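Putative iron-regulated protein A (Parabacteroides distasonis ATCC 8503, PDB 4ECG) is of unproven function but belongs to the imelysin-like peptidase M75 family, binds calcium ions and may act as a metalloendopeptidase. Local coordinates at residues A340-I344 against H357-A361; N297-G301 against M330-I334; M239-N244 against L368-L372. The contacts are given in a common frame with arbitrary orientation. Numbering follows the deposited sequence.

Interaction 1 of 3, residues A340-I344 against H357-A361; sequences AINAI and HINTA
This is the closed end of an antiparallel helical hairpin in the imelysin-like, mainly helical fold: the last turn of helix 324-343 packs against the first turns of helix 355-377, a short connection joining them. The register runs from Ala340 opposite Ala361 (CA to CA 4.7 Å) to Ile344 opposite His357 (CA to CA 5.3 Å). At the Ala340 end small side chains permit this closeness: Ala340 CB lies 3.6 Å from Ala361 CA and 4.0 Å from Ala361 CB. Ile344, already extended at phi/psi -61/141, uses its mt rotamer to set CD1 3.7 Å from Ala361 CB and CG2 4.2 Å from Ile358 CG1. Ile358, whose CA-to-CB bond points away from the partner, also meets Ile251 and Val255 of helix 239-259, while Ile341 turns to helix 284-300. His357, exposed and in the m rotamer, presents a ring face to Ala343 O; its ND1 hydrogen-bonds Asp354. No direct hydrogen bond joins the segments; one water donates to Ala340 O and to His357 O, each 2.7 Å away.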
loop_
_atom_site.group_PDB
_atom_site.type_symbol
_atom_site.label_atom_id
_atom_site.label_comp_id
_atom_site.label_asym_id
_atom_site.label_seq_id
_atom_site.Cartn_x
_atom_site.Cartn_y
_atom_site.Cartn_z
ATOM N N ALA A 340 0.395 16.079 -7.926
ATOM C CA ALA A 340 0.239 16.885 -6.704
ATOM C C ALA A 340 1.042 16.245 -5.557
ATOM O O ALA A 340 1.721 16.919 -4.839
ATOM C CB ALA A 340 -1.227 17.017 -6.323
ATOM N N ILE A 341 1.004 14.929 -5.448
ATOM C CA ILE A 341 1.779 14.260 -4.434
ATOM C C ILE A 341 3.254 14.545 -4.689
ATOM O O ILE A 341 3.900 14.987 -3.767
ATOM C CB ILE A 341 1.505 12.748 -4.329
ATOM C CG1 ILE A 341 0.071 12.502 -3.842
ATOM C CG2 ILE A 341 2.524 12.123 -3.400
ATOM C CD1 ILE A 341 -0.521 11.110 -4.062
ATOM N N ASN A 342 3.743 14.365 -5.931
ATOM C CA ASN A 342 5.151 14.600 -6.294
ATOM C C ASN A 342 5.643 16.055 -6.091
ATOM O O ASN A 342 6.821 16.282 -5.915
ATOM C CB ASN A 342 5.444 14.199 -7.758
ATOM C CG ASN A 342 5.398 12.696 -8.016
ATOM O OD1 ASN A 342 5.480 11.895 -7.106
ATOM N ND2 ASN A 342 5.240 12.322 -9.288
ATOM N N ALA A 343 4.748 17.029 -6.137
ATOM C CA ALA A 343 5.121 18.429 -5.994
ATOM C C ALA A 343 5.318 18.805 -4.515
ATOM O O ALA A 343 5.917 19.862 -4.225
ATOM C CB ALA A 343 4.076 19.355 -6.665
ATOM N N ILE A 344 4.803 17.990 -3.588
ATOM C CA ILE A 344 5.044 18.237 -2.132
ATOM C C ILE A 344 6.528 18.173 -1.849
ATOM O O ILE A 344 7.258 17.325 -2.386
ATOM C CB ILE A 344 4.297 17.280 -1.154
ATOM C CG1 ILE A 344 2.769 17.433 -1.328
ATOM C CG2 ILE A 344 4.675 17.585 0.299
ATOM C CD1 ILE A 344 1.937 16.299 -0.809
ATOM N N HIS A 357 0.952 23.192 -1.693
ATOM C CA HIS A 357 1.140 21.884 -2.330
ATOM C C HIS A 357 0.378 20.773 -1.634
ATOM O O HIS A 357 -0.179 19.892 -2.308
ATOM C CB HIS A 357 2.596 21.489 -2.338
ATOM C CG HIS A 357 3.473 22.349 -3.221
ATOM N ND1 HIS A 357 4.760 22.633 -2.905
ATOM C CD2 HIS A 357 3.213 22.963 -4.437
ATOM C CE1 HIS A 357 5.284 23.376 -3.872
ATOM N NE2 HIS A 357 4.332 23.588 -4.807
ATOM N N ILE A 358 0.367 20.782 -0.296
ATOM C CA ILE A 358 -0.335 19.709 0.501
ATOM C C ILE A 358 -1.862 19.767 0.182
ATOM O O ILE A 358 -2.472 18.762 -0.160
ATOM C CB ILE A 358 -0.039 19.821 2.014
ATOM C CG1 ILE A 358 1.404 19.377 2.294
ATOM C CG2 ILE A 358 -1.030 18.976 2.829
ATOM C CD1 ILE A 358 2.014 19.795 3.635
ATOM N N ASN A 359 -2.417 20.967 0.141
ATOM C CA ASN A 359 -3.833 21.148 -0.146
ATOM C C ASN A 359 -4.240 20.728 -1.512
ATOM O O ASN A 359 -5.267 20.082 -1.646
ATOM C CB ASN A 359 -4.312 22.593 0.127
ATOM C CG ASN A 359 -4.342 22.927 1.634
ATOM O OD1 ASN A 359 -4.205 22.021 2.459
ATOM N ND2 ASN A 359 -4.455 24.224 1.991
ATOM N N THR A 360 -3.458 21.072 -2.530
ATOM C CA THR A 360 -3.720 20.598 -3.914
ATOM C C THR A 360 -3.735 19.059 -3.902
ATOM O O THR A 360 -4.547 18.410 -4.573
ATOM C CB THR A 360 -2.632 21.146 -4.864
ATOM O OG1 THR A 360 -2.597 22.572 -4.726
ATOM C CG2 THR A 360 -2.844 20.758 -6.363
ATOM N N ALA A 361 -2.839 18.484 -3.098
ATOM C CA ALA A 361 -2.670 17.034 -3.044
ATOM C C ALA A 361 -3.884 16.426 -2.362
ATOM O O ALA A 361 -4.509 15.525 -2.893
ATOM C CB ALA A 361 -1.378 16.684 -2.314
HETATM O O HOH W 1 1.007 19.473 -4.650
#

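Interaction 2 of 3, residues N297-G301 against M330-I334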
loop_
_atom_site.group_PDB
_atom_site.type_symbol
_atom_site.label_atom_id
_atom_site.label_comp_id
_atom_site.label_asym_id
_atom_site.label_seq_id
_atom_site.Cartn_x
_atom_site.Cartn_y
_atom_site.Cartn_z
ATOM N N ASN A 297 -2.779 1.562 -12.269
ATOM C CA ASN A 297 -2.574 0.218 -12.810
ATOM C C ASN A 297 -3.863 -0.512 -12.913
ATOM O O ASN A 297 -4.111 -1.177 -13.917
ATOM C CB ASN A 297 -1.636 -0.571 -11.872
ATOM C CG ASN A 297 -0.185 -0.086 -11.931
ATOM O OD1 ASN A 297 0.219 0.761 -12.794
ATOM N ND2 ASN A 297 0.626 -0.629 -11.012
ATOM N N ALA A 298 -4.661 -0.427 -11.835
ATOM C CA ALA A 298 -5.972 -1.082 -11.759
ATOM C C ALA A 298 -6.916 -0.590 -12.863
ATOM O O ALA A 298 -7.647 -1.399 -13.424
ATOM C CB ALA A 298 -6.655 -0.839 -10.396
ATOM N N TYR A 299 -6.927 0.724 -13.120
ATOM C CA TYR A 299 -7.917 1.348 -13.977
ATOM C C TYR A 299 -7.566 1.060 -15.436
ATOM O O TYR A 299 -8.455 0.900 -16.269
ATOM C CB TYR A 299 -7.937 2.879 -13.735
ATOM C CG TYR A 299 -9.017 3.662 -14.452
ATOM C CD1 TYR A 299 -10.332 3.524 -14.100
ATOM C CD2 TYR A 299 -8.716 4.551 -15.502
ATOM C CE1 TYR A 299 -11.316 4.200 -14.783
ATOM C CE2 TYR A 299 -9.708 5.249 -16.176
ATOM C CZ TYR A 299 -11.008 5.071 -15.793
ATOM O OH TYR A 299 -12.049 5.739 -16.422
ATOM N N PHE A 300 -6.266 1.074 -15.749
ATOM C CA PHE A 300 -5.806 0.874 -17.118
ATOM C C PHE A 300 -5.462 -0.587 -17.385
ATOM O O PHE A 300 -5.126 -0.936 -18.486
ATOM C CB PHE A 300 -4.599 1.801 -17.451
ATOM C CG PHE A 300 -4.941 3.270 -17.451
ATOM C CD1 PHE A 300 -5.821 3.787 -18.366
ATOM C CD2 PHE A 300 -4.430 4.125 -16.505
ATOM C CE1 PHE A 300 -6.164 5.144 -18.357
ATOM C CE2 PHE A 300 -4.744 5.470 -16.488
ATOM C CZ PHE A 300 -5.631 5.977 -17.418
ATOM N N GLY A 301 -5.512 -1.444 -16.378
ATOM C CA GLY A 301 -5.429 -2.876 -16.637
ATOM C C GLY A 301 -4.062 -3.459 -16.899
ATOM O O GLY A 301 -3.957 -4.467 -17.563
HETATM N N MSE A 330 -11.369 11.072 -15.257
HETATM C CA MSE A 330 -10.614 10.113 -14.476
HETATM C C MSE A 330 -9.185 9.995 -14.911
HETATM O O MSE A 330 -8.285 9.883 -14.061
HETATM C CB MSE A 330 -11.218 8.709 -14.564
HETATM C CG MSE A 330 -12.465 8.474 -13.681
HETATM SE SE MSE A 330 -12.095 8.345 -11.806
HETATM C CE MSE A 330 -10.440 7.353 -11.809
ATOM N N VAL A 331 -8.973 9.972 -16.222
ATOM C CA VAL A 331 -7.618 9.993 -16.762
ATOM C C VAL A 331 -6.868 11.223 -16.200
ATOM O O VAL A 331 -5.806 11.073 -15.629
ATOM C CB VAL A 331 -7.638 9.978 -18.321
ATOM C CG1 VAL A 331 -6.246 10.278 -18.902
ATOM C CG2 VAL A 331 -8.209 8.644 -18.800
ATOM N N VAL A 332 -7.463 12.415 -16.324
ATOM C CA VAL A 332 -6.873 13.670 -15.843
ATOM C C VAL A 332 -6.623 13.575 -14.332
ATOM O O VAL A 332 -5.555 13.909 -13.843
ATOM C CB VAL A 332 -7.782 14.901 -16.210
ATOM C CG1 VAL A 332 -7.486 16.129 -15.337
ATOM C CG2 VAL A 332 -7.685 15.254 -17.724
ATOM N N GLN A 333 -7.574 13.044 -13.592
ATOM C CA GLN A 333 -7.520 13.101 -12.145
ATOM C C GLN A 333 -6.475 12.171 -11.552
ATOM O O GLN A 333 -5.866 12.525 -10.545
ATOM C CB GLN A 333 -8.895 12.778 -11.535
ATOM C CG GLN A 333 -9.061 13.209 -10.109
ATOM C CD GLN A 333 -8.933 14.708 -9.898
ATOM O OE1 GLN A 333 -9.501 15.502 -10.632
ATOM N NE2 GLN A 333 -8.199 15.100 -8.848
ATOM N N ILE A 334 -6.287 10.983 -12.120
ATOM C CA ILE A 334 -5.228 10.052 -11.626
ATOM C C ILE A 334 -3.876 10.791 -11.737
ATOM O O ILE A 334 -3.112 10.925 -10.769
ATOM C CB ILE A 334 -5.220 8.683 -12.390
ATOM C CG1 ILE A 334 -6.476 7.863 -12.012
ATOM C CG2 ILE A 334 -3.953 7.892 -12.094
ATOM C CD1 ILE A 334 -6.934 6.833 -13.040
#
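Two aromatic rings bridge the helices, whose backbones stay far apart (Tyr299 CA to Val331 CA is 9.1 Å). Tyr299 points toward the partner helix and its t chi1 sends the ring across the gap: OH comes 3.6 Å from Met330 CB, CD2 3.8 Å from Ile334 CD1. Met330, a selenomethionine, folds back through three m torsions, laying its CE methyl over one face of that ring. The phenol suits this mostly apolar place because its hydroxyl finds a partner, hydrogen-bonding Asp327 one turn before the 330-334 segment. Phe300 leaves its helix sideways, but with chi1 near m the ring end swings in, so that Val331 CG2 touches its edge, 4.0 Å from CZ, and Ile334 CD1 lies 4.3 Å from CE2. Ile334, in the mt rotamer, thus serves both rings. Gly301 is first to leave helical phi/psi, with a positive phi (79°) that glycine adopts easily. Such interlocking of large apolar side chains typifies the interior of a mainly helical fold, joining helices 284-300 and 324-343.

Interaction 3 of 3, residues M239-N244 against L368-L372; sequences MAGISN and LTTGL
An antiparallel helix pair in the imelysin-like helical fold brings the start of helix 239-259 against helix 355-377. The axes of the two short segments come within 8.7 Å and their directions differ by 166°; both backbones are regular alpha helix, and Ala240 stands opposite Thr369 with 5.2 Å between their CA atoms. Three residues carry the contact. Leu372, with the largest buried area, points toward the partner in the mt rotamer and settles on the first turn of the other helix. Its CD1 lies 3.8 Å from Met239 O, 3.9 Å from Ala240 CA and 3.7 Å from Ser243 OG, and its CB is 4.2 Å from Ala240 CB. Its CD2 is 4.1 Å from CE of the selenomethionine Met239. A methyl at Ala240 leaves room for this branched side chain, and Leu233 of helix 225-233 and Met330 of helix 324-343 pack on it too. One turn earlier, Thr369 supplies polarity. In the m rotamer its OG1 hydrogen-bonds Cys365 O of its own helix, as threonines in helices often do, and still reaches across. Ser243 meets it there: small enough for a close approach, it points toward the partner, and its CB sits 4.1 Å from Leu368 CG. Asn244, at the exposed border, approaches Thr369 OG1 with its CB at 3.7 Å, while its backbone O accepts a hydrogen bond from the OG of Ser248, a calcium ligand. The p rotamer of Ser243 completes the polar link, placing OG 2.6 Å from Thr369 OG1 in a hydrogen bond that either hydroxyl could donate.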
loop_
_atom_site.group_PDB
_atom_site.type_symbol
_atom_site.label_atom_id
_atom_site.label_comp_id
_atom_site.label_asym_id
_atom_site.label_seq_id
_atom_site.Cartn_x
_atom_site.Cartn_y
_atom_site.Cartn_z
HETATM N N MSE A 239 -10.071 0.488 -4.745
HETATM C CA MSE A 239 -9.500 1.707 -5.321
HETATM C C MSE A 239 -9.912 2.978 -4.546
HETATM O O MSE A 239 -9.046 3.759 -4.175
HETATM C CB MSE A 239 -9.816 1.810 -6.814
HETATM C CG MSE A 239 -9.089 0.719 -7.634
HETATM SE SE MSE A 239 -10.056 0.247 -9.253
HETATM C CE MSE A 239 -9.272 1.631 -10.332
ATOM N N ALA A 240 -11.202 3.133 -4.236
ATOM C CA ALA A 240 -11.657 4.331 -3.519
ATOM C C ALA A 240 -11.172 4.341 -2.080
ATOM O O ALA A 240 -11.003 5.385 -1.484
ATOM C CB ALA A 240 -13.167 4.496 -3.604
ATOM N N GLY A 241 -10.889 3.181 -1.522
ATOM C CA GLY A 241 -10.367 3.125 -0.148
ATOM C C GLY A 241 -9.036 3.814 -0.070
ATOM O O GLY A 241 -8.794 4.641 0.848
ATOM N N ILE A 242 -8.155 3.462 -1.017
ATOM C CA ILE A 242 -6.773 3.982 -0.977
ATOM C C ILE A 242 -6.677 5.466 -1.377
ATOM O O ILE A 242 -5.953 6.227 -0.688
ATOM C CB ILE A 242 -5.775 3.105 -1.743
ATOM C CG1 ILE A 242 -4.339 3.523 -1.382
ATOM C CG2 ILE A 242 -5.985 3.191 -3.244
ATOM C CD1 ILE A 242 -3.955 3.395 0.091
ATOM N N SER A 243 -7.446 5.913 -2.398
ATOM C CA SER A 243 -7.521 7.361 -2.670
ATOM C C SER A 243 -7.937 8.143 -1.437
ATOM O O SER A 243 -7.358 9.184 -1.098
ATOM C CB SER A 243 -8.453 7.685 -3.834
ATOM O OG SER A 243 -9.785 7.303 -3.596
ATOM N N ASN A 244 -8.961 7.647 -0.755
ATOM C CA ASN A 244 -9.465 8.344 0.404
ATOM C C ASN A 244 -8.494 8.308 1.572
ATOM O O ASN A 244 -8.403 9.270 2.335
ATOM C CB ASN A 244 -10.787 7.739 0.781
ATOM C CG ASN A 244 -11.396 8.402 1.961
ATOM O OD1 ASN A 244 -11.739 9.558 1.895
ATOM N ND2 ASN A 244 -11.489 7.681 3.072
ATOM N N LEU A 368 -10.467 12.255 -6.584
ATOM C CA LEU A 368 -10.264 10.946 -7.227
ATOM C C LEU A 368 -11.241 9.994 -6.546
ATOM O O LEU A 368 -11.860 9.174 -7.191
ATOM C CB LEU A 368 -8.829 10.459 -7.040
ATOM C CG LEU A 368 -8.354 9.142 -7.657
ATOM C CD1 LEU A 368 -8.802 8.993 -9.121
ATOM C CD2 LEU A 368 -6.841 9.102 -7.519
ATOM N N THR A 369 -11.421 10.160 -5.240
ATOM C CA THR A 369 -12.391 9.361 -4.502
ATOM C C THR A 369 -13.828 9.550 -4.990
ATOM O O THR A 369 -14.543 8.602 -5.155
ATOM C CB THR A 369 -12.336 9.667 -3.014
ATOM O OG1 THR A 369 -11.026 9.320 -2.531
ATOM C CG2 THR A 369 -13.473 8.877 -2.254
ATOM N N THR A 370 -14.254 10.775 -5.209
ATOM C CA THR A 370 -15.557 11.030 -5.767
ATOM C C THR A 370 -15.708 10.382 -7.131
ATOM O O THR A 370 -16.726 9.765 -7.426
ATOM C CB THR A 370 -15.764 12.536 -5.923
ATOM O OG1 THR A 370 -15.645 13.128 -4.635
ATOM C CG2 THR A 370 -17.155 12.859 -6.500
ATOM N N GLY A 371 -14.687 10.535 -7.975
ATOM C CA GLY A 371 -14.703 9.997 -9.348
ATOM C C GLY A 371 -14.839 8.483 -9.375
ATOM O O GLY A 371 -15.663 7.926 -10.113
ATOM N N LEU A 372 -14.019 7.806 -8.566
ATOM C CA LEU A 372 -14.115 6.364 -8.441
ATOM C C LEU A 372 -15.500 5.931 -7.922
ATOM O O LEU A 372 -15.990 4.926 -8.345
ATOM C CB LEU A 372 -13.007 5.824 -7.536
ATOM C CG LEU A 372 -11.587 6.013 -8.063
ATOM C CD1 LEU A 372 -10.627 5.921 -6.880
ATOM C CD2 LEU A 372 -11.329 5.012 -9.189
#

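Overall arrangement
Helices 239-259, 284-300, 324-343 and 355-377 pack together as a bundle, and the three contacts join them. Interactions 2 and 3, with centres 11 Å apart, form one continuous core: Met330 CE reaches Leu368 CD1 at 3.5 Å, and Ala298 CB reaches Met239 CE at 3.6 Å. Interaction 1 closes the hairpin of the last two helices, its centre about 18 Å from that of interaction 2 and 16 Å from that of interaction 3, touching neither. Calcium lies nearest to interaction 3: the Asn244 side chain is about 8 Å from a bound ion, whereas the Ile358 side chain in interaction 1 is about 12 Å from one. Interaction 2 lies away from the known metal sites.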